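PDB 6KIA: enoyl-acyl carrier protein reductase from Uncultured bacterium, which probably catalyses the NADH-dependent reduction of enoyl-acyl carrier protein in fatty acid synthesis and is associated with resistance to triclosan. Local coordinates for residues D116-R127 and D196-E207. Sequence-based numbering, arbitrary orientation.
Sequences DKLDWAHIEKCR and DLGKLILMNFDE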
loop_
_atom_site.group_PDB
_atom_site.type_symbol
_atom_site.label_atom_id
_atom_site.label_comp_id
_atom_site.label_asym_id
_atom_site.label_seq_id
_atom_site.Cartn_x
_atom_site.Cartn_y
_atom_site.Cartn_z
ATOM N N ASP A 116 23.647 -4.808 -18.726
ATOM C CA ASP A 116 24.112 -3.421 -18.550
ATOM C C ASP A 116 24.490 -3.137 -17.105
ATOM O O ASP A 116 23.807 -3.563 -16.173
ATOM C CB ASP A 116 23.054 -2.415 -19.019
ATOM C CG ASP A 116 23.032 -2.232 -20.535
ATOM O OD1 ASP A 116 24.037 -2.543 -21.213
ATOM O OD2 ASP A 116 21.994 -1.767 -21.055
ATOM N N LYS A 117 25.576 -2.394 -16.920
ATOM C CA LYS A 117 26.075 -2.128 -15.575
ATOM C C LYS A 117 26.004 -0.632 -15.311
ATOM O O LYS A 117 26.155 0.169 -16.231
ATOM C CB LYS A 117 27.509 -2.636 -15.426
ATOM C CG LYS A 117 27.590 -4.175 -15.463
ATOM C CD LYS A 117 26.648 -4.854 -14.501
ATOM C CE LYS A 117 26.746 -6.349 -14.694
ATOM N NZ LYS A 117 25.875 -7.159 -13.822
ATOM N N LEU A 118 25.789 -0.251 -14.055
ATOM C CA LEU A 118 25.640 1.158 -13.711
ATOM C C LEU A 118 26.821 1.709 -12.909
ATOM O O LEU A 118 27.470 0.983 -12.153
ATOM C CB LEU A 118 24.326 1.367 -12.934
ATOM C CG LEU A 118 23.045 1.128 -13.736
ATOM C CD1 LEU A 118 21.802 1.091 -12.839
ATOM C CD2 LEU A 118 22.895 2.232 -14.762
ATOM N N ASP A 119 27.087 2.998 -13.106
ATOM C CA ASP A 119 28.055 3.762 -12.325
ATOM C C ASP A 119 27.498 4.028 -10.940
ATOM O O ASP A 119 26.804 5.028 -10.715
ATOM C CB ASP A 119 28.370 5.077 -13.049
ATOM C CG ASP A 119 29.452 5.905 -12.357
ATOM O OD1 ASP A 119 29.936 5.524 -11.270
ATOM O OD2 ASP A 119 29.844 6.934 -12.944
ATOM N N TRP A 120 27.828 3.150 -10.004
ATOM C CA TRP A 120 27.210 3.209 -8.692
ATOM C C TRP A 120 27.679 4.384 -7.852
ATOM O O TRP A 120 26.949 4.831 -6.974
ATOM C CB TRP A 120 27.437 1.900 -7.934
ATOM C CG TRP A 120 26.651 0.752 -8.534
ATOM C CD1 TRP A 120 27.152 -0.317 -9.228
ATOM C CD2 TRP A 120 25.222 0.598 -8.542
ATOM N NE1 TRP A 120 26.124 -1.140 -9.643
ATOM C CE2 TRP A 120 24.931 -0.601 -9.228
ATOM C CE3 TRP A 120 24.160 1.347 -8.017
ATOM C CZ2 TRP A 120 23.629 -1.057 -9.411
ATOM C CZ3 TRP A 120 22.864 0.885 -8.201
ATOM C CH2 TRP A 120 22.613 -0.302 -8.890
ATOM N N ALA A 121 28.875 4.898 -8.131
ATOM C CA ALA A 121 29.357 6.099 -7.458
ATOM C C ALA A 121 28.465 7.280 -7.800
ATOM O O ALA A 121 28.038 8.033 -6.905
ATOM C CB ALA A 121 30.792 6.382 -7.844
ATOM N N HIS A 122 28.147 7.420 -9.087
ATOM C CA HIS A 122 27.286 8.514 -9.505
ATOM C C HIS A 122 25.872 8.319 -8.948
ATOM O O HIS A 122 25.236 9.281 -8.503
ATOM C CB HIS A 122 27.233 8.646 -11.026
ATOM C CG HIS A 122 26.455 9.838 -11.488
ATOM N ND1 HIS A 122 26.873 11.131 -11.257
ATOM C CD2 HIS A 122 25.258 9.936 -12.112
ATOM C CE1 HIS A 122 25.987 11.974 -11.755
ATOM N NE2 HIS A 122 24.994 11.274 -12.276
ATOM N N ILE A 123 25.393 7.078 -8.952
ATOM C CA ILE A 123 24.053 6.816 -8.439
ATOM C C ILE A 123 23.985 7.187 -6.957
ATOM O O ILE A 123 22.967 7.698 -6.485
ATOM C CB ILE A 123 23.631 5.353 -8.662
ATOM C CG1 ILE A 123 23.250 5.148 -10.132
ATOM C CG2 ILE A 123 22.426 4.983 -7.785
ATOM C CD1 ILE A 123 23.082 3.720 -10.508
ATOM N N GLU A 124 25.065 6.931 -6.228
ATOM C CA GLU A 124 25.128 7.280 -4.813
ATOM C C GLU A 124 25.092 8.800 -4.628
ATOM O O GLU A 124 24.426 9.327 -3.714
ATOM C CB GLU A 124 26.388 6.700 -4.173
ATOM C CG GLU A 124 26.589 7.123 -2.721
ATOM C CD GLU A 124 25.376 6.829 -1.851
ATOM O OE1 GLU A 124 24.895 5.676 -1.858
ATOM O OE2 GLU A 124 24.901 7.755 -1.158
ATOM N N LYS A 125 25.811 9.509 -5.493
ATOM C CA LYS A 125 25.734 10.971 -5.486
ATOM C C LYS A 125 24.302 11.485 -5.674
ATOM O O LYS A 125 23.820 12.378 -4.953
ATOM C CB LYS A 125 26.656 11.539 -6.552
ATOM C CG LYS A 125 26.763 13.051 -6.570
ATOM C CD LYS A 125 27.804 13.490 -7.587
ATOM C CE LYS A 125 28.895 12.430 -7.730
ATOM N NZ LYS A 125 29.673 12.545 -8.992
ATOM N N CYS A 126 23.619 10.894 -6.640
ATOM C CA CYS A 126 22.211 11.213 -6.891
ATOM C C CYS A 126 21.291 10.865 -5.712
ATOM O O CYS A 126 20.359 11.620 -5.390
ATOM C CB CYS A 126 21.724 10.502 -8.159
ATOM S SG CYS A 126 22.547 11.041 -9.683
ATOM N N ARG A 127 21.529 9.710 -5.095
ATOM C CA ARG A 127 20.741 9.278 -3.945
ATOM C C ARG A 127 20.873 10.292 -2.826
ATOM O O ARG A 127 19.878 10.642 -2.187
ATOM C CB ARG A 127 21.178 7.884 -3.454
ATOM C CG ARG A 127 20.287 7.279 -2.361
ATOM C CD ARG A 127 20.609 5.816 -2.070
ATOM N NE ARG A 127 19.434 5.111 -1.544
ATOM C CZ ARG A 127 19.379 3.806 -1.271
ATOM N NH1 ARG A 127 20.447 3.040 -1.454
ATOM N NH2 ARG A 127 18.249 3.269 -0.800
ATOM N N ASP A 196 21.657 -4.804 -12.722
ATOM C CA ASP A 196 21.908 -3.503 -12.098
ATOM C C ASP A 196 20.640 -2.653 -12.132
ATOM O O ASP A 196 20.360 -1.920 -11.183
ATOM C CB ASP A 196 23.074 -2.772 -12.767
ATOM C CG ASP A 196 24.416 -3.169 -12.187
ATOM O OD1 ASP A 196 24.485 -4.200 -11.482
ATOM O OD2 ASP A 196 25.396 -2.430 -12.417
ATOM N N LEU A 197 19.863 -2.772 -13.210
ATOM C CA LEU A 197 18.551 -2.105 -13.270
ATOM C C LEU A 197 17.680 -2.439 -12.045
ATOM O O LEU A 197 17.145 -1.534 -11.382
ATOM C CB LEU A 197 17.804 -2.503 -14.542
ATOM C CG LEU A 197 16.386 -1.949 -14.672
ATOM C CD1 LEU A 197 16.439 -0.447 -14.802
ATOM C CD2 LEU A 197 15.649 -2.609 -15.867
ATOM N N GLY A 198 17.555 -3.730 -11.744
ATOM C CA GLY A 198 16.756 -4.197 -10.616
ATOM C C GLY A 198 17.318 -3.683 -9.302
ATOM O O GLY A 198 16.572 -3.255 -8.422
ATOM N N LYS A 199 18.643 -3.705 -9.173
ATOM C CA LYS A 199 19.300 -3.225 -7.960
ATOM C C LYS A 199 18.993 -1.750 -7.713
ATOM O O LYS A 199 18.711 -1.342 -6.575
ATOM C CB LYS A 199 20.817 -3.477 -8.053
ATOM C CG LYS A 199 21.135 -4.951 -7.911
ATOM C CD LYS A 199 22.616 -5.298 -8.139
ATOM C CE LYS A 199 22.793 -6.820 -8.068
ATOM N NZ LYS A 199 24.196 -7.308 -8.332
ATOM N N LEU A 200 19.011 -0.964 -8.781
ATOM C CA LEU A 200 18.677 0.456 -8.696
ATOM C C LEU A 200 17.224 0.654 -8.257
ATOM O O LEU A 200 16.928 1.453 -7.345
ATOM C CB LEU A 200 18.910 1.131 -10.051
ATOM C CG LEU A 200 18.440 2.575 -10.142
ATOM C CD1 LEU A 200 19.170 3.417 -9.092
ATOM C CD2 LEU A 200 18.692 3.117 -11.536
ATOM N N ILE A 201 16.330 -0.084 -8.914
ATOM C CA ILE A 201 14.909 -0.036 -8.579
ATOM C C ILE A 201 14.666 -0.394 -7.111
ATOM O O ILE A 201 13.930 0.302 -6.431
ATOM C CB ILE A 201 14.095 -0.952 -9.496
ATOM C CG1 ILE A 201 14.091 -0.372 -10.912
ATOM C CG2 ILE A 201 12.666 -1.118 -8.971
ATOM C CD1 ILE A 201 13.494 -1.293 -11.937
ATOM N N LEU A 202 15.306 -1.451 -6.613
ATOM C CA LEU A 202 15.166 -1.838 -5.205
ATOM C C LEU A 202 15.678 -0.747 -4.249
ATOM O O LEU A 202 15.114 -0.553 -3.180
ATOM C CB LEU A 202 15.909 -3.151 -4.941
ATOM C CG LEU A 202 15.275 -4.448 -5.455
ATOM C CD1 LEU A 202 16.286 -5.572 -5.343
ATOM C CD2 LEU A 202 14.046 -4.788 -4.652
ATOM N N MET A 203 16.766 -0.059 -4.622
ATOM C CA MET A 203 17.231 1.081 -3.818
ATOM C C MET A 203 16.149 2.182 -3.749
ATOM O O MET A 203 15.863 2.769 -2.675
ATOM C CB MET A 203 18.527 1.636 -4.408
ATOM C CG MET A 203 19.655 0.638 -4.371
ATOM S SD MET A 203 21.121 1.284 -5.192
ATOM C CE MET A 203 21.028 3.001 -4.753
ATOM N N ASN A 204 15.535 2.449 -4.900
ATOM C CA ASN A 204 14.494 3.471 -4.937
ATOM C C ASN A 204 13.267 3.050 -4.127
ATOM O O ASN A 204 12.656 3.875 -3.440
ATOM C CB ASN A 204 14.090 3.777 -6.379
ATOM C CG ASN A 204 13.775 5.248 -6.594
ATOM O OD1 ASN A 204 14.302 6.127 -5.896
ATOM N ND2 ASN A 204 12.911 5.525 -7.555
ATOM N N PHE A 205 12.926 1.762 -4.189
ATOM C CA PHE A 205 11.822 1.206 -3.400
ATOM C C PHE A 205 12.102 1.411 -1.912
ATOM O O PHE A 205 11.223 1.848 -1.159
ATOM C CB PHE A 205 11.621 -0.303 -3.653
ATOM C CG PHE A 205 10.933 -0.658 -4.961
ATOM C CD1 PHE A 205 10.614 0.298 -5.908
ATOM C CD2 PHE A 205 10.618 -1.994 -5.227
ATOM C CE1 PHE A 205 9.985 -0.083 -7.113
ATOM C CE2 PHE A 205 9.991 -2.384 -6.427
ATOM C CZ PHE A 205 9.680 -1.425 -7.361
ATOM N N ASP A 206 13.318 1.091 -1.467
ATOM C CA ASP A 206 13.637 1.324 -0.057
ATOM C C ASP A 206 13.409 2.787 0.291
ATOM O O ASP A 206 12.846 3.091 1.356
ATOM C CB ASP A 206 15.080 0.946 0.278
ATOM C CG ASP A 206 15.258 -0.521 0.626
ATOM O OD1 ASP A 206 14.270 -1.287 0.666
ATOM O OD2 ASP A 206 16.425 -0.916 0.860
ATOM N N GLU A 207 13.822 3.700 -0.591
ATOM C CA GLU A 207 13.667 5.124 -0.260
ATOM C C GLU A 207 12.188 5.549 -0.144
ATOM O O GLU A 207 11.778 6.196 0.845
ATOM C CB GLU A 207 14.360 6.012 -1.301
ATOM C CG GLU A 207 15.878 6.030 -1.262
ATOM C CD GLU A 207 16.460 6.208 0.129
ATOM O OE1 GLU A 207 15.832 6.891 0.973
ATOM O OE2 GLU A 207 17.589 5.719 0.357
HETATM O O HOH W 1 23.163 -5.906 -15.029
HETATM O O HOH W 2 21.020 -3.606 -15.767
HETATM O O HOH W 3 24.021 -6.908 -11.285
#
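Asp-196 OD2 accepts from the backbone N of Leu-118 at 2.8 Å, a nearly straight bond (164°) to the anti lone pair of the carboxylate. The same oxygen takes a weak, bent bond from Trp-120 NE1 at 3.1 Å, the indole and carboxylate planes standing 66° apart. Three waters extend this junction: one links Asp-196 OD1 to Lys-199 NZ and, weakly, to Lys-117 NZ, and two lead from Asp-116 O to the backbone N atoms of Asp-196 and Leu-197. The aliphatic base of Lys-199 then meets the indole, its CB against Trp-120 CH2. One turn on from Asp-196, Leu-200 splits its branches: CD2 faces Leu-118 CD1, while CD1 lies 3.8 Å from Ile-123 CG2. Trp-120 thus fits as a knob into the hole formed by Asp-196, Lys-199, Leu-200 and Met-203. Met-203 SD approaches Trp-120 CZ3 at 3.5 Å, an oblique Met-aromatic contact 61° off the ring normal. Bent at its last torsion, the methionine brings CE to Arg-127 NH1 at 3.3 Å, while its CB lies over one guanidinium face. At Glu-207, OE2 forms a salt bridge with Arg-127, receiving weak, bent bonds from NE (2.7 Å) and NH2; Asn-211 holds OE1. With the axes 12.3 Å apart and nearly parallel, side chains bridge most of the gap between helices 120-146 and 196-219. Helix 101-105 touches both through Cys-126 and Leu-200, helix 169-180 packs on Leu-197 and Ile-201, and helix 263-278 meets Asp-206, next to Glu-207, whose side chain lies about 8 Å from the bound NADH.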